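Local coordinates for Old Yellow Enzyme (Pichia, PDB 6AGZ), which binds flavin mononucleotide in a TIM barrel and reduces the carbon-carbon double bond of enones asymmetrically, probably with hydride from a nicotinamide cofactor, at residues A[18-22]-A[23-27]; A[226-230]-A[231-235]. All coordinates share one frame; numbering follows the deposited sequence.

Contact 1 comes first along the chain. Residues 18-22 and 23-27 form a tight beta hairpin, which closes on itself just before the first barrel strand, 29-31. Contact 2 follows about 200 residues later. Residues 226-230 lie in the last turns of helix 218-231; residues 231-235 finish it and lead into strand 236-240. The two contacts are local and in series; neither nests in the other or crosses it. Their centres are about 18 Å apart, yet their turns meet. Lys22 NZ forms a salt bridge of 2.6 Å with Asp234 OD2, and Gly21 packs against Asp234. The bridge ties the N-terminal hairpin to the loop leading into the fifth barrel strand.

Contact 1 (A[18-22]-A[23-27]); sequences IKVGK and IELKN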
loop_
_atom_site.group_PDB
_atom_site.type_symbol
_atom_site.label_atom_id
_atom_site.label_comp_id
_atom_site.label_asym_id
_atom_site.label_seq_id
_atom_site.Cartn_x
_atom_site.Cartn_y
_atom_site.Cartn_z
ATOM N N ILE A 18 27.724 -7.768 -0.601
ATOM C CA ILE A 18 26.579 -7.544 0.278
ATOM C C ILE A 18 26.352 -8.795 1.114
ATOM O O ILE A 18 26.516 -9.918 0.633
ATOM C CB ILE A 18 25.315 -7.164 -0.524
ATOM C CG1 ILE A 18 24.155 -6.828 0.418
ATOM C CG2 ILE A 18 24.923 -8.277 -1.488
ATOM C CD1 ILE A 18 22.866 -6.485 -0.298
ATOM N N LYS A 19 25.979 -8.596 2.375
ATOM C CA LYS A 19 25.668 -9.702 3.268
ATOM C C LYS A 19 24.184 -10.032 3.161
ATOM O O LYS A 19 23.331 -9.178 3.427
ATOM C CB LYS A 19 26.039 -9.361 4.711
ATOM C CG LYS A 19 25.640 -10.436 5.708
ATOM C CD LYS A 19 26.527 -10.412 6.939
ATOM C CE LYS A 19 26.564 -11.778 7.606
ATOM N NZ LYS A 19 26.094 -11.727 9.016
ATOM N N VAL A 20 23.881 -11.265 2.763
ATOM C CA VAL A 20 22.512 -11.758 2.676
ATOM C C VAL A 20 22.417 -13.021 3.517
ATOM O O VAL A 20 23.259 -13.919 3.392
ATOM C CB VAL A 20 22.090 -12.029 1.220
ATOM C CG1 VAL A 20 20.634 -12.462 1.162
ATOM C CG2 VAL A 20 22.313 -10.790 0.367
ATOM N N GLY A 21 21.406 -13.085 4.376
ATOM C CA GLY A 21 21.335 -14.190 5.315
ATOM C C GLY A 21 22.565 -14.178 6.197
ATOM O O GLY A 21 22.906 -13.163 6.815
ATOM N N LYS A 22 23.255 -15.315 6.251
ATOM C CA LYS A 22 24.536 -15.409 6.935
ATOM C C LYS A 22 25.708 -15.525 5.968
ATOM O O LYS A 22 26.833 -15.789 6.406
ATOM C CB LYS A 22 24.540 -16.593 7.905
ATOM C CG LYS A 22 24.244 -16.207 9.348
ATOM C CD LYS A 22 24.294 -17.407 10.283
ATOM C CE LYS A 22 23.092 -18.315 10.090
ATOM N NZ LYS A 22 22.124 -18.184 11.216
ATOM N N ILE A 23 25.480 -15.336 4.670
ATOM C CA ILE A 23 26.543 -15.465 3.682
ATOM C C ILE A 23 26.859 -14.098 3.088
ATOM O O ILE A 23 26.083 -13.140 3.192
ATOM C CB ILE A 23 26.193 -16.473 2.567
ATOM C CG1 ILE A 23 24.978 -15.995 1.773
ATOM C CG2 ILE A 23 25.956 -17.854 3.155
ATOM C CD1 ILE A 23 24.669 -16.844 0.566
ATOM N N GLU A 24 28.020 -14.023 2.441
ATOM C CA GLU A 24 28.541 -12.793 1.854
ATOM C C GLU A 24 28.606 -12.965 0.342
ATOM O O GLU A 24 29.487 -13.663 -0.171
ATOM C CB GLU A 24 29.919 -12.460 2.427
ATOM C CG GLU A 24 30.435 -11.078 2.057
ATOM C CD GLU A 24 29.788 -9.976 2.871
ATOM O OE1 GLU A 24 29.090 -10.294 3.858
ATOM O OE2 GLU A 24 29.979 -8.790 2.528
ATOM N N LEU A 25 27.675 -12.332 -0.365
ATOM C CA LEU A 25 27.685 -12.333 -1.820
ATOM C C LEU A 25 28.712 -11.338 -2.346
ATOM O O LEU A 25 28.806 -10.203 -1.864
ATOM C CB LEU A 25 26.301 -11.984 -2.369
ATOM C CG LEU A 25 25.114 -12.846 -1.936
ATOM C CD1 LEU A 25 23.835 -12.344 -2.587
ATOM C CD2 LEU A 25 25.352 -14.308 -2.276
ATOM N N LYS A 26 29.473 -11.774 -3.353
ATOM C CA LYS A 26 30.487 -10.923 -3.964
ATOM C C LYS A 26 29.874 -9.837 -4.839
ATOM O O LYS A 26 30.500 -8.789 -5.034
ATOM C CB LYS A 26 31.453 -11.781 -4.785
ATOM C CG LYS A 26 32.687 -11.050 -5.293
ATOM C CD LYS A 26 33.616 -11.999 -6.038
ATOM C CE LYS A 26 34.813 -11.264 -6.619
ATOM N NZ LYS A 26 35.730 -12.185 -7.347
ATOM N N ASN A 27 28.666 -10.053 -5.358
ATOM C CA ASN A 27 27.966 -9.049 -6.143
ATOM C C ASN A 27 26.483 -9.104 -5.798
ATOM O O ASN A 27 26.045 -9.897 -4.958
ATOM C CB ASN A 27 28.209 -9.243 -7.648
ATOM C CG ASN A 27 27.731 -10.595 -8.163
ATOM O OD1 ASN A 27 26.597 -11.010 -7.917
ATOM N ND2 ASN A 27 28.601 -11.286 -8.890
#
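The carboxylate of Glu24 lies over the peptide that joins Ile18 and Lys19. One face covers the carbonyl carbon of Ile18, with Glu24 CD 4.0 Å from Ile18 C, and the two planes are nearly parallel. At one end of the group, OE1 of Glu24 sits 3.3 Å from Lys19 CB. Glu24 CG is anti to its own N (chi1 -170°), and a bend at chi2 (77°) folds the acid back over strand 18-20. Lys19 NZ leads away and does not meet this acid.

The backbones form a beta hairpin with a two-residue loop, a type II' turn from Val20 to Ile23, with Gly21 at positive phi. Ile18 and Leu25 share two hydrogen bonds, and so do Val20 and Ile23. The bond from Leu25 N to Ile18 O is 2.9 Å. Ile23 N bonds to Val20 O. Ile23 CG1 also lies 3.1 Å from Val20 O, a tight fit.

Ile18, Val20, Ile23 and Leu25 point to the other face of the hairpin. Val20 CG2 meets Leu25 CD1 at 3.7 Å, and Ile18 CG2 lies beside Leu25 CB at 4.1 Å. This apolar face rests on the beginnings of two barrel strands. Leu25 and Ile23 touch His106 of strand 106-112, and Val20 and Ile23 touch Met183 of strand 183-187. The hairpin thus packs over the N-terminal end of the barrel.

Contact 2 (A[226-230]-A[231-235]); sequences LVIEA and VGADH
Two backbone hydrogen bonds join Val231 and Gly232 to the last turn of the helix. Val231 N gives a bond of 2.9 Å to Val227 O, at 163° at the hydrogen. Gly232 N reaches Ile228 O at 2.7 Å, but this bond is more bent, at 140°. Gly232 then leaves the helix with positive phi. A side chain there would be crowded by Asp234 OD1 and by the carbonyl of Val231.

This is the C-terminal end of helix 218-231, the main helix of the beta-alpha-beta crossover between barrel strands 183-187 and 236-240. Past the glycine, a short 3-10 segment at 233-234 leads into the second strand.

The apolar contacts fall in two groups. Val227 CG1 and Val231 CG2 lie side by side at 4.0 Å, with Val236 and helix 158-179 next to them. Ile228 spreads its branches over Ala233. Ile228 CG2, anti to the backbone N, lies 4.0 Å from Ala233 CB. Its CG1 runs past Ala233 CA. With only an alanine at Ile228, Ala233 would probably lose the branches that pack on it, and a gap would open between the helix and the 3-10 turn. Among the polar contacts, His235 ND1 forms a hydrogen bond with Asp182 O.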
loop_
_atom_site.group_PDB
_atom_site.type_symbol
_atom_site.label_atom_id
_atom_site.label_comp_id
_atom_site.label_asym_id
_atom_site.label_seq_id
_atom_site.Cartn_x
_atom_site.Cartn_y
_atom_site.Cartn_z
ATOM N N LEU A 226 6.501 -21.854 9.895
ATOM C CA LEU A 226 6.981 -23.218 10.099
ATOM C C LEU A 226 8.364 -23.418 9.488
ATOM O O LEU A 226 9.236 -24.053 10.097
ATOM C CB LEU A 226 5.981 -24.217 9.519
ATOM C CG LEU A 226 4.741 -24.488 10.375
ATOM C CD1 LEU A 226 3.680 -25.226 9.576
ATOM C CD2 LEU A 226 5.118 -25.278 11.619
ATOM N N VAL A 227 8.589 -22.874 8.289
ATOM C CA VAL A 227 9.889 -23.027 7.638
ATOM C C VAL A 227 10.968 -22.268 8.403
ATOM O O VAL A 227 12.100 -22.746 8.541
ATOM C CB VAL A 227 9.802 -22.580 6.167
ATOM C CG1 VAL A 227 11.186 -22.517 5.541
ATOM C CG2 VAL A 227 8.915 -23.532 5.380
ATOM N N ILE A 228 10.638 -21.079 8.916
ATOM C CA ILE A 228 11.592 -20.321 9.721
ATOM C C ILE A 228 11.960 -21.099 10.976
ATOM O O ILE A 228 13.135 -21.176 11.357
ATOM C CB ILE A 228 11.026 -18.930 10.066
ATOM C CG1 ILE A 228 11.064 -18.013 8.842
ATOM C CG2 ILE A 228 11.798 -18.302 11.218
ATOM C CD1 ILE A 228 10.483 -16.639 9.102
ATOM N N GLU A 229 10.964 -21.693 11.638
ATOM C CA GLU A 229 11.256 -22.537 12.792
ATOM C C GLU A 229 12.109 -23.737 12.400
ATOM O O GLU A 229 12.930 -24.203 13.198
ATOM C CB GLU A 229 9.953 -22.991 13.453
ATOM C CG GLU A 229 10.134 -24.026 14.553
ATOM C CD GLU A 229 8.881 -24.224 15.382
ATOM O OE1 GLU A 229 8.905 -23.885 16.584
ATOM O OE2 GLU A 229 7.871 -24.714 14.832
ATOM N N ALA A 230 11.952 -24.232 11.170
ATOM C CA ALA A 230 12.696 -25.416 10.753
ATOM C C ALA A 230 14.160 -25.090 10.476
ATOM O O ALA A 230 15.062 -25.753 11.005
ATOM C CB ALA A 230 12.040 -26.037 9.519
ATOM N N VAL A 231 14.422 -24.076 9.653
ATOM C CA VAL A 231 15.763 -23.831 9.134
ATOM C C VAL A 231 16.322 -22.466 9.508
ATOM O O VAL A 231 17.496 -22.198 9.208
ATOM C CB VAL A 231 15.812 -24.010 7.601
ATOM C CG1 VAL A 231 15.377 -25.416 7.215
ATOM C CG2 VAL A 231 14.942 -22.968 6.917
ATOM N N GLY A 232 15.547 -21.592 10.142
ATOM C CA GLY A 232 16.050 -20.274 10.481
ATOM C C GLY A 232 15.694 -19.220 9.452
ATOM O O GLY A 232 15.689 -19.497 8.250
ATOM N N ALA A 233 15.403 -18.001 9.916
ATOM C CA ALA A 233 14.894 -16.963 9.023
ATOM C C ALA A 233 15.917 -16.576 7.962
ATOM O O ALA A 233 15.552 -16.280 6.817
ATOM C CB ALA A 233 14.472 -15.738 9.831
ATOM N N ASP A 234 17.204 -16.570 8.315
ATOM C CA ASP A 234 18.231 -16.171 7.357
ATOM C C ASP A 234 18.438 -17.188 6.241
ATOM O O ASP A 234 19.243 -16.931 5.339
ATOM C CB ASP A 234 19.556 -15.910 8.079
ATOM C CG ASP A 234 19.785 -16.853 9.240
ATOM O OD1 ASP A 234 19.256 -17.984 9.209
ATOM O OD2 ASP A 234 20.491 -16.459 10.191
ATOM N N HIS A 235 17.739 -18.325 6.273
ATOM C CA HIS A 235 17.761 -19.297 5.188
ATOM C C HIS A 235 16.427 -19.360 4.451
ATOM O O HIS A 235 16.172 -20.321 3.718
ATOM C CB HIS A 235 18.131 -20.683 5.721
ATOM C CG HIS A 235 19.457 -20.736 6.414
ATOM N ND1 HIS A 235 20.642 -20.944 5.740
ATOM C CD2 HIS A 235 19.785 -20.620 7.723
ATOM C CE1 HIS A 235 21.642 -20.948 6.604
ATOM N NE2 HIS A 235 21.148 -20.753 7.814
#